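Beta-N-acetylhexosaminidase (Bacteroides fragilis, PDB 4PYS) probably hydrolyses terminal beta-linked N-acetylhexosamine residues from the non-reducing ends of glycans. Local coordinates at residues Ile10-Ile18 / Ala458-Glu468; Val146-Ser157 / Glu208-Ile218. All blocks are in the same frame, centred on the assembly; numbering follows the deposited sequence.

Interaction 1 (Ile10-Ile18 / Ala458-Glu468); sequences IIMPTPGKI and AEQMWHSGNPE. With FMT (formic acid), chain K.
The carboxylate of E459 grips T14 with both oxygens: OE1 accepts the backbone N-H of T14 at 2.9 Å, nearly straight at 163°, while OE2 takes the hydroxyl OG1 of T14 at 2.6 Å on its syn lone pair. E459 projects from the last turn of helix 453-462 and bends at its second torsion (chi2 80°), which turns the carboxylate back onto the loop. Threonine suits the other side, since its hydroxyl lies beside its own backbone N and both donors face one acid. Its CB rests over one face of the H463 ring, 4.0 Å from the centroid. Next to it, P13, reached through a cis peptide bond, sets CG against CB of W462 at 3.6 Å, the two side chains crossing at about a right angle. Alongside, a water 2.8 Å from NE2 of H463, in that ring's plane, also bonds ND2 of N466 and, weakly, O of G16. Further out, D126 accepts from W462 NE1. OE2 of E459 lies only 2.5 Å from OE1 of E468, consistent with one of these acids being protonated; the positive charge of K476, bonded to E468 and to OG1 of T14, would probably offset the negative charge gathered here.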
loop_
_atom_site.group_PDB
_atom_site.type_symbol
_atom_site.label_atom_id
_atom_site.label_comp_id
_atom_site.label_asym_id
_atom_site.label_seq_id
_atom_site.Cartn_x
_atom_site.Cartn_y
_atom_site.Cartn_z
ATOM N N ILE A 10 -9.941 -21.872 8.163
ATOM C CA ILE A 10 -9.534 -20.598 8.739
ATOM C C ILE A 10 -9.539 -19.452 7.742
ATOM O O ILE A 10 -9.460 -19.651 6.524
ATOM C CB ILE A 10 -8.119 -20.671 9.367
ATOM C CG1 ILE A 10 -7.053 -20.670 8.289
ATOM C CG2 ILE A 10 -7.948 -21.887 10.292
ATOM C CD1 ILE A 10 -5.745 -20.166 8.796
ATOM N N ILE A 11 -9.612 -18.244 8.278
ATOM C CA ILE A 11 -9.554 -17.033 7.470
ATOM C C ILE A 11 -8.351 -16.203 7.921
ATOM O O ILE A 11 -8.151 -16.019 9.128
ATOM C CB ILE A 11 -10.831 -16.176 7.660
ATOM C CG1 ILE A 11 -12.055 -16.878 7.062
ATOM C CG2 ILE A 11 -10.647 -14.821 7.008
ATOM C CD1 ILE A 11 -13.400 -16.359 7.618
HETATM N N MSE A 12 -7.549 -15.725 6.966
HETATM C CA MSE A 12 -6.442 -14.810 7.270
HETATM C C MSE A 12 -6.623 -13.495 6.535
HETATM O O MSE A 12 -6.973 -13.482 5.351
HETATM C CB MSE A 12 -5.084 -15.422 6.897
HETATM C CG MSE A 12 -4.836 -16.741 7.576
HETATM SE SE MSE A 12 -3.012 -17.363 7.334
HETATM C CE MSE A 12 -2.151 -16.173 8.607
ATOM N N PRO A 13 -6.406 -12.365 7.231
ATOM C CA PRO A 13 -6.050 -12.231 8.648
ATOM C C PRO A 13 -7.202 -12.673 9.554
ATOM O O PRO A 13 -8.358 -12.726 9.122
ATOM C CB PRO A 13 -5.759 -10.726 8.808
ATOM C CG PRO A 13 -6.436 -10.058 7.635
ATOM C CD PRO A 13 -6.464 -11.070 6.522
ATOM N N THR A 14 -6.873 -13.000 10.793
ATOM C CA THR A 14 -7.825 -13.616 11.731
ATOM C C THR A 14 -8.975 -12.679 12.032
ATOM O O THR A 14 -8.738 -11.529 12.422
ATOM C CB THR A 14 -7.134 -13.912 13.049
ATOM O OG1 THR A 14 -6.012 -14.773 12.810
ATOM C CG2 THR A 14 -8.102 -14.598 14.025
ATOM N N PRO A 15 -10.225 -13.153 11.852
ATOM C CA PRO A 15 -11.372 -12.299 12.199
ATOM C C PRO A 15 -11.463 -12.077 13.699
ATOM O O PRO A 15 -11.000 -12.916 14.489
ATOM C CB PRO A 15 -12.583 -13.120 11.730
ATOM C CG PRO A 15 -12.025 -14.016 10.607
ATOM C CD PRO A 15 -10.646 -14.393 11.171
ATOM N N GLY A 16 -12.078 -10.965 14.087
ATOM C CA GLY A 16 -12.209 -10.623 15.490
ATOM C C GLY A 16 -13.034 -11.624 16.262
ATOM O O GLY A 16 -12.699 -11.959 17.402
ATOM N N LYS A 17 -14.114 -12.115 15.663
ATOM C CA LYS A 17 -14.918 -13.133 16.336
ATOM C C LYS A 17 -15.487 -14.137 15.354
ATOM O O LYS A 17 -16.089 -13.756 14.348
ATOM C CB LYS A 17 -16.048 -12.488 17.146
ATOM C CG LYS A 17 -16.797 -13.489 18.018
ATOM C CD LYS A 17 -17.699 -12.783 19.020
ATOM C CE LYS A 17 -18.280 -13.771 20.009
ATOM N NZ LYS A 17 -19.418 -13.173 20.766
ATOM N N ILE A 18 -15.289 -15.422 15.644
ATOM C CA ILE A 18 -15.845 -16.494 14.824
ATOM C C ILE A 18 -16.548 -17.477 15.724
ATOM O O ILE A 18 -15.929 -18.035 16.630
ATOM C CB ILE A 18 -14.754 -17.284 14.091
ATOM C CG1 ILE A 18 -14.012 -16.400 13.101
ATOM C CG2 ILE A 18 -15.357 -18.477 13.371
ATOM C CD1 ILE A 18 -12.996 -17.172 12.269
ATOM N N ALA A 458 -0.145 -8.215 7.656
ATOM C CA ALA A 458 -1.606 -8.119 7.502
ATOM C C ALA A 458 -2.330 -8.474 8.779
ATOM O O ALA A 458 -3.349 -7.875 9.111
ATOM C CB ALA A 458 -2.095 -9.012 6.361
ATOM N N GLU A 459 -1.813 -9.461 9.504
ATOM C CA GLU A 459 -2.422 -9.858 10.781
ATOM C C GLU A 459 -2.310 -8.715 11.794
ATOM O O GLU A 459 -3.267 -8.387 12.511
ATOM C CB GLU A 459 -1.702 -11.110 11.304
ATOM C CG GLU A 459 -2.288 -11.697 12.578
ATOM C CD GLU A 459 -3.514 -12.550 12.324
ATOM O OE1 GLU A 459 -3.979 -12.601 11.169
ATOM O OE2 GLU A 459 -4.021 -13.174 13.280
ATOM N N GLN A 460 -1.136 -8.101 11.860
ATOM C CA GLN A 460 -0.919 -6.989 12.792
ATOM C C GLN A 460 -1.787 -5.786 12.440
ATOM O O GLN A 460 -2.267 -5.075 13.330
ATOM C CB GLN A 460 0.570 -6.618 12.780
ATOM C CG GLN A 460 1.414 -7.666 13.535
ATOM C CD GLN A 460 2.902 -7.472 13.366
ATOM O OE1 GLN A 460 3.354 -6.705 12.521
ATOM N NE2 GLN A 460 3.677 -8.185 14.169
HETATM N N MSE A 461 -2.008 -5.573 11.145
HETATM C CA MSE A 461 -2.847 -4.451 10.709
HETATM C C MSE A 461 -4.313 -4.678 11.020
HETATM O O MSE A 461 -5.018 -3.761 11.441
HETATM C CB MSE A 461 -2.715 -4.274 9.200
HETATM C CG MSE A 461 -1.355 -3.726 8.743
HETATM SE SE MSE A 461 -1.242 -3.894 6.820
HETATM C CE MSE A 461 0.648 -3.398 6.610
ATOM N N TRP A 462 -4.793 -5.891 10.768
ATOM C CA TRP A 462 -6.240 -6.133 10.840
ATOM C C TRP A 462 -6.735 -6.715 12.168
ATOM O O TRP A 462 -7.697 -6.214 12.767
ATOM C CB TRP A 462 -6.685 -7.053 9.675
ATOM C CG TRP A 462 -8.161 -7.353 9.772
ATOM C CD1 TRP A 462 -8.760 -8.313 10.552
ATOM C CD2 TRP A 462 -9.212 -6.672 9.093
ATOM N NE1 TRP A 462 -10.131 -8.254 10.398
ATOM C CE2 TRP A 462 -10.431 -7.257 9.497
ATOM C CE3 TRP A 462 -9.244 -5.620 8.166
ATOM C CZ2 TRP A 462 -11.672 -6.826 9.013
ATOM C CZ3 TRP A 462 -10.476 -5.196 7.679
ATOM C CH2 TRP A 462 -11.678 -5.794 8.104
ATOM N N HIS A 463 -6.099 -7.790 12.617
ATOM C CA HIS A 463 -6.603 -8.549 13.768
ATOM C C HIS A 463 -6.557 -7.711 15.048
ATOM O O HIS A 463 -5.602 -6.964 15.278
ATOM C CB HIS A 463 -5.767 -9.829 13.931
ATOM C CG HIS A 463 -6.160 -10.676 15.109
ATOM N ND1 HIS A 463 -5.239 -11.133 16.026
ATOM C CD2 HIS A 463 -7.361 -11.159 15.510
ATOM C CE1 HIS A 463 -5.852 -11.857 16.948
ATOM N NE2 HIS A 463 -7.142 -11.889 16.660
ATOM N N SER A 464 -7.602 -7.822 15.857
ATOM C CA SER A 464 -7.668 -7.187 17.172
ATOM C C SER A 464 -6.455 -7.601 18.011
ATOM O O SER A 464 -5.883 -8.676 17.798
ATOM C CB SER A 464 -8.958 -7.598 17.893
ATOM O OG SER A 464 -10.113 -7.424 17.072
ATOM N N GLY A 465 -6.076 -6.766 18.976
ATOM C CA GLY A 465 -4.943 -7.084 19.832
ATOM C C GLY A 465 -5.296 -8.114 20.894
ATOM O O GLY A 465 -5.254 -7.807 22.089
ATOM N N ASN A 466 -5.691 -9.310 20.445
ATOM C CA ASN A 466 -5.995 -10.450 21.318
ATOM C C ASN A 466 -4.837 -11.435 21.237
ATOM O O ASN A 466 -4.111 -11.454 20.253
ATOM C CB ASN A 466 -7.263 -11.184 20.853
ATOM C CG ASN A 466 -8.506 -10.346 20.964
ATOM O OD1 ASN A 466 -8.614 -9.478 21.827
ATOM N ND2 ASN A 466 -9.472 -10.615 20.089
ATOM N N PRO A 467 -4.662 -12.256 22.281
ATOM C CA PRO A 467 -3.524 -13.179 22.278
ATOM C C PRO A 467 -3.525 -14.155 21.096
ATOM O O PRO A 467 -4.555 -14.753 20.770
ATOM C CB PRO A 467 -3.703 -13.940 23.590
ATOM C CG PRO A 467 -4.379 -12.969 24.497
ATOM C CD PRO A 467 -5.341 -12.213 23.585
ATOM N N GLU A 468 -2.359 -14.300 20.477
ATOM C CA GLU A 468 -2.122 -15.271 19.420
ATOM C C GLU A 468 -0.615 -15.455 19.321
ATOM O O GLU A 468 0.092 -14.558 18.852
ATOM C CB GLU A 468 -2.668 -14.762 18.085
ATOM C CG GLU A 468 -2.474 -15.780 16.952
ATOM C CD GLU A 468 -2.871 -15.222 15.600
ATOM O OE1 GLU A 468 -3.127 -13.999 15.513
ATOM O OE2 GLU A 468 -2.905 -15.996 14.623
HETATM C C FMT K . -9.012 -18.114 11.543
HETATM O O1 FMT K . -8.662 -18.123 12.731
HETATM O O2 FMT K . -10.162 -18.333 11.139
HETATM O O HOH W 1 -9.520 -12.946 17.756
#

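Interaction 2 (Val146-Ser157 / Glu208-Ile218); sequences VSTIKKYIDMAS and EIIGYAADRGI
With CG beside its backbone N (chi1 -73°) and every later torsion extended, the side chain of K150 runs straight across the ring of Y212 to E208, whose own chain is extended to meet it. R216 is folded instead: its first torsion of 54° puts CG between backbone N and carbonyl carbon, and bends at chi2 and chi3 lay the guanidinium back over Y212 of its own segment, one turn earlier. The tyrosine ring is thus sandwiched, with CG of K150 over the centre of one face, 3.8 Å from the centroid, and NE of R216 over the opposite face, 3.4 Å above the plane. A flat, polarisable ring suits this place between an aliphatic chain and a cation. NZ of K150 makes a salt bridge to OE2 of E208, modelled at 2.5 Å, a length too short to be taken literally.

The guanidinium is fixed in its own plane by two acceptors: NE donates to the backbone O of Y212 at 2.8 Å, and NH2 forms a salt bridge with OD1 of D154 at 2.9 Å, arriving from above the carboxylate plane. E48 and K49 bring further charges to this arginine and aspartate, respectively. Beyond it, OG of S157 donates to the carbonyl O of R216 at 2.7 Å, on a lone pair.

Beneath this polar row, I153 supplies the branched bulk between the helices, its CD1 3.7 Å from CG2 of I209 and its CG2 against A213, whose small side chain allows close approach. I218 continues the layer onto A156. F164 and W166 of strand 163-170 lie below.

G217, with positive phi, is the C-prime residue of a Schellman motif that turns the chain into strand 219-223. Two near-parallel helices, crossing at -22° and packed outside parallel strands, are characteristic of neighbouring helices in a TIM barrel, here the family 20 catalytic domain.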
loop_
_atom_site.group_PDB
_atom_site.type_symbol
_atom_site.label_atom_id
_atom_site.label_comp_id
_atom_site.label_asym_id
_atom_site.label_seq_id
_atom_site.Cartn_x
_atom_site.Cartn_y
_atom_site.Cartn_z
ATOM N N VAL A 146 1.169 -4.025 -16.191
ATOM C CA VAL A 146 -0.110 -3.679 -15.574
ATOM C C VAL A 146 -0.745 -4.874 -14.867
ATOM O O VAL A 146 -1.278 -4.727 -13.764
ATOM C CB VAL A 146 -1.083 -3.086 -16.616
ATOM C CG1 VAL A 146 -2.479 -2.974 -16.050
ATOM C CG2 VAL A 146 -0.589 -1.727 -17.071
ATOM N N SER A 147 -0.672 -6.056 -15.476
ATOM C CA SER A 147 -1.270 -7.241 -14.840
ATOM C C SER A 147 -0.596 -7.572 -13.508
ATOM O O SER A 147 -1.216 -8.147 -12.612
ATOM C CB SER A 147 -1.237 -8.448 -15.782
ATOM O OG SER A 147 0.087 -8.772 -16.159
ATOM N N THR A 148 0.675 -7.202 -13.377
ATOM C CA THR A 148 1.417 -7.428 -12.135
ATOM C C THR A 148 1.065 -6.392 -11.075
ATOM O O THR A 148 0.937 -6.724 -9.895
ATOM C CB THR A 148 2.937 -7.481 -12.387
ATOM O OG1 THR A 148 3.235 -8.590 -13.252
ATOM C CG2 THR A 148 3.709 -7.640 -11.079
ATOM N N ILE A 149 0.890 -5.136 -11.484
ATOM C CA ILE A 149 0.354 -4.142 -10.559
ATOM C C ILE A 149 -1.002 -4.621 -10.030
ATOM O O ILE A 149 -1.268 -4.573 -8.824
ATOM C CB ILE A 149 0.188 -2.767 -11.234
ATOM C CG1 ILE A 149 1.528 -2.265 -11.795
ATOM C CG2 ILE A 149 -0.418 -1.757 -10.244
ATOM C CD1 ILE A 149 2.566 -1.974 -10.705
ATOM N N LYS A 150 -1.856 -5.116 -10.923
ATOM C CA LYS A 150 -3.167 -5.628 -10.495
ATOM C C LYS A 150 -3.042 -6.785 -9.511
ATOM O O LYS A 150 -3.807 -6.870 -8.554
ATOM C CB LYS A 150 -3.996 -6.071 -11.709
ATOM C CG LYS A 150 -4.524 -4.906 -12.544
ATOM C CD LYS A 150 -5.298 -5.419 -13.737
ATOM C CE LYS A 150 -5.877 -4.274 -14.545
ATOM N NZ LYS A 150 -6.608 -4.797 -15.731
ATOM N N LYS A 151 -2.071 -7.664 -9.739
ATOM C CA LYS A 151 -1.853 -8.814 -8.857
ATOM C C LYS A 151 -1.605 -8.383 -7.419
ATOM O O LYS A 151 -2.109 -9.004 -6.477
ATOM C CB LYS A 151 -0.664 -9.643 -9.358
ATOM C CG LYS A 151 -0.142 -10.680 -8.341
ATOM C CD LYS A 151 0.931 -11.575 -8.960
ATOM C CE LYS A 151 1.495 -12.582 -7.923
ATOM N NZ LYS A 151 2.517 -13.493 -8.553
ATOM N N TYR A 152 -0.843 -7.311 -7.238
ATOM C CA TYR A 152 -0.532 -6.877 -5.873
ATOM C C TYR A 152 -1.616 -6.009 -5.256
ATOM O O TYR A 152 -1.778 -5.983 -4.028
ATOM C CB TYR A 152 0.875 -6.257 -5.813
ATOM C CG TYR A 152 1.867 -7.342 -6.110
ATOM C CD1 TYR A 152 2.064 -8.382 -5.207
ATOM C CD2 TYR A 152 2.550 -7.380 -7.314
ATOM C CE1 TYR A 152 2.939 -9.420 -5.487
ATOM C CE2 TYR A 152 3.437 -8.407 -7.596
ATOM C CZ TYR A 152 3.623 -9.418 -6.687
ATOM O OH TYR A 152 4.492 -10.441 -6.992
ATOM N N ILE A 153 -2.388 -5.326 -6.096
ATOM C CA ILE A 153 -3.596 -4.663 -5.607
ATOM C C ILE A 153 -4.593 -5.730 -5.142
ATOM O O ILE A 153 -5.207 -5.619 -4.073
ATOM C CB ILE A 153 -4.213 -3.812 -6.719
ATOM C CG1 ILE A 153 -3.342 -2.573 -6.947
ATOM C CG2 ILE A 153 -5.675 -3.437 -6.376
ATOM C CD1 ILE A 153 -3.746 -1.723 -8.161
ATOM N N ASP A 154 -4.736 -6.780 -5.944
ATOM C CA ASP A 154 -5.613 -7.889 -5.576
ATOM C C ASP A 154 -5.132 -8.536 -4.278
ATOM O O ASP A 154 -5.942 -8.894 -3.411
ATOM C CB ASP A 154 -5.640 -8.913 -6.717
ATOM C CG ASP A 154 -6.843 -9.831 -6.663
ATOM O OD1 ASP A 154 -7.974 -9.343 -6.416
ATOM O OD2 ASP A 154 -6.657 -11.050 -6.873
HETATM N N MSE A 155 -3.815 -8.674 -4.127
HETATM C CA MSE A 155 -3.256 -9.222 -2.884
HETATM C C MSE A 155 -3.622 -8.348 -1.691
HETATM O O MSE A 155 -4.023 -8.846 -0.628
HETATM C CB MSE A 155 -1.732 -9.331 -2.977
HETATM C CG MSE A 155 -1.112 -9.761 -1.656
HETATM SE SE MSE A 155 0.778 -9.309 -1.563
HETATM C CE MSE A 155 0.567 -7.390 -1.351
ATOM N N ALA A 156 -3.492 -7.045 -1.859
ATOM C CA ALA A 156 -3.757 -6.123 -0.758
ATOM C C ALA A 156 -5.195 -6.296 -0.293
ATOM O O ALA A 156 -5.463 -6.389 0.899
ATOM C CB ALA A 156 -3.496 -4.682 -1.213
ATOM N N SER A 157 -6.116 -6.376 -1.243
ATOM C CA SER A 157 -7.537 -6.562 -0.916
ATOM C C SER A 157 -7.769 -7.903 -0.240
ATOM O O SER A 157 -8.525 -8.001 0.734
ATOM C CB SER A 157 -8.378 -6.493 -2.190
ATOM O OG SER A 157 -9.766 -6.519 -1.871
ATOM N N GLU A 208 -7.487 2.489 -15.692
ATOM C CA GLU A 208 -7.826 1.066 -15.573
ATOM C C GLU A 208 -7.473 0.549 -14.177
ATOM O O GLU A 208 -8.270 -0.131 -13.529
ATOM C CB GLU A 208 -7.082 0.254 -16.644
ATOM C CG GLU A 208 -7.332 -1.257 -16.592
ATOM C CD GLU A 208 -6.508 -2.041 -17.608
ATOM O OE1 GLU A 208 -5.713 -1.424 -18.350
ATOM O OE2 GLU A 208 -6.654 -3.281 -17.661
ATOM N N ILE A 209 -6.269 0.874 -13.723
ATOM C CA ILE A 209 -5.795 0.448 -12.402
ATOM C C ILE A 209 -6.631 1.021 -11.263
ATOM O O ILE A 209 -6.971 0.311 -10.304
ATOM C CB ILE A 209 -4.301 0.782 -12.253
ATOM C CG1 ILE A 209 -3.477 -0.237 -13.051
ATOM C CG2 ILE A 209 -3.880 0.795 -10.802
ATOM C CD1 ILE A 209 -2.105 0.238 -13.434
ATOM N N ILE A 210 -6.990 2.298 -11.368
ATOM C CA ILE A 210 -7.839 2.914 -10.349
ATOM C C ILE A 210 -9.201 2.228 -10.264
ATOM O O ILE A 210 -9.726 2.017 -9.171
ATOM C CB ILE A 210 -8.051 4.423 -10.632
ATOM C CG1 ILE A 210 -6.731 5.166 -10.480
ATOM C CG2 ILE A 210 -9.098 5.014 -9.683
ATOM C CD1 ILE A 210 -6.221 5.155 -9.069
ATOM N N GLY A 211 -9.774 1.888 -11.417
ATOM C CA GLY A 211 -11.066 1.227 -11.448
ATOM C C GLY A 211 -10.970 -0.172 -10.869
ATOM O O GLY A 211 -11.830 -0.600 -10.093
ATOM N N TYR A 212 -9.913 -0.887 -11.235
ATOM C CA TYR A 212 -9.675 -2.241 -10.718
ATOM C C TYR A 212 -9.547 -2.230 -9.201
ATOM O O TYR A 212 -10.116 -3.070 -8.487
ATOM C CB TYR A 212 -8.400 -2.800 -11.354
ATOM C CG TYR A 212 -8.039 -4.214 -10.945
ATOM C CD1 TYR A 212 -8.579 -5.304 -11.612
ATOM C CD2 TYR A 212 -7.141 -4.456 -9.903
ATOM C CE1 TYR A 212 -8.250 -6.606 -11.248
ATOM C CE2 TYR A 212 -6.801 -5.768 -9.532
ATOM C CZ TYR A 212 -7.360 -6.825 -10.216
ATOM O OH TYR A 212 -7.036 -8.119 -9.861
ATOM N N ALA A 213 -8.797 -1.260 -8.701
ATOM C CA ALA A 213 -8.586 -1.140 -7.266
ATOM C C ALA A 213 -9.893 -0.810 -6.551
ATOM O O ALA A 213 -10.199 -1.397 -5.520
ATOM C CB ALA A 213 -7.534 -0.083 -6.979
ATOM N N ALA A 214 -10.657 0.131 -7.099
ATOM C CA ALA A 214 -11.918 0.541 -6.481
ATOM C C ALA A 214 -12.872 -0.641 -6.323
ATOM O O ALA A 214 -13.572 -0.744 -5.315
ATOM C CB ALA A 214 -12.575 1.661 -7.290
ATOM N N ASP A 215 -12.880 -1.538 -7.312
ATOM C CA ASP A 215 -13.745 -2.717 -7.273
ATOM C C ASP A 215 -13.380 -3.658 -6.139
ATOM O O ASP A 215 -14.169 -4.530 -5.770
ATOM C CB ASP A 215 -13.685 -3.484 -8.595
ATOM C CG ASP A 215 -14.443 -2.792 -9.699
ATOM O OD1 ASP A 215 -15.350 -1.997 -9.373
ATOM O OD2 ASP A 215 -14.133 -3.044 -10.883
ATOM N N ARG A 216 -12.182 -3.509 -5.592
ATOM C CA ARG A 216 -11.792 -4.364 -4.478
ATOM C C ARG A 216 -11.385 -3.582 -3.227
ATOM O O ARG A 216 -10.615 -4.060 -2.396
ATOM C CB ARG A 216 -10.754 -5.420 -4.915
ATOM C CG ARG A 216 -9.516 -4.903 -5.605
ATOM C CD ARG A 216 -9.016 -5.896 -6.674
ATOM N NE ARG A 216 -9.865 -5.830 -7.864
ATOM C CZ ARG A 216 -10.307 -6.890 -8.532
ATOM N NH1 ARG A 216 -11.091 -6.727 -9.583
ATOM N NH2 ARG A 216 -9.968 -8.108 -8.149
ATOM N N GLY A 217 -11.934 -2.377 -3.085
ATOM C CA GLY A 217 -11.809 -1.620 -1.850
ATOM C C GLY A 217 -10.450 -1.002 -1.585
ATOM O O GLY A 217 -10.121 -0.683 -0.439
ATOM N N ILE A 218 -9.661 -0.828 -2.642
ATOM C CA ILE A 218 -8.300 -0.309 -2.497
ATOM C C ILE A 218 -8.201 1.112 -3.033
ATOM O O ILE A 218 -8.605 1.372 -4.163
ATOM C CB ILE A 218 -7.287 -1.189 -3.259
ATOM C CG1 ILE A 218 -7.219 -2.583 -2.630
ATOM C CG2 ILE A 218 -5.904 -0.542 -3.246
ATOM C CD1 ILE A 218 -6.830 -2.566 -1.151
#

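How the interactions relate
From the N terminus, the chain passes through 10-18 into strand 17-21 of the first beta sheet, and only 440 residues later does 458-468 return to meet it. Interaction 1 therefore closes a very long loop, joining the start of the N-terminal domain to the end of helix 453-462 late in the catalytic domain. Interaction 2 falls wholly within that span and closes a much shorter one: helix 146-158 leads through strand 163-170 to helix 203-214. The loops nest and do not cross. One contact links two domains and the other neighbouring barrel helices; the centres of interactions 1 and 2 are about 23 Å apart, and the two do not touch.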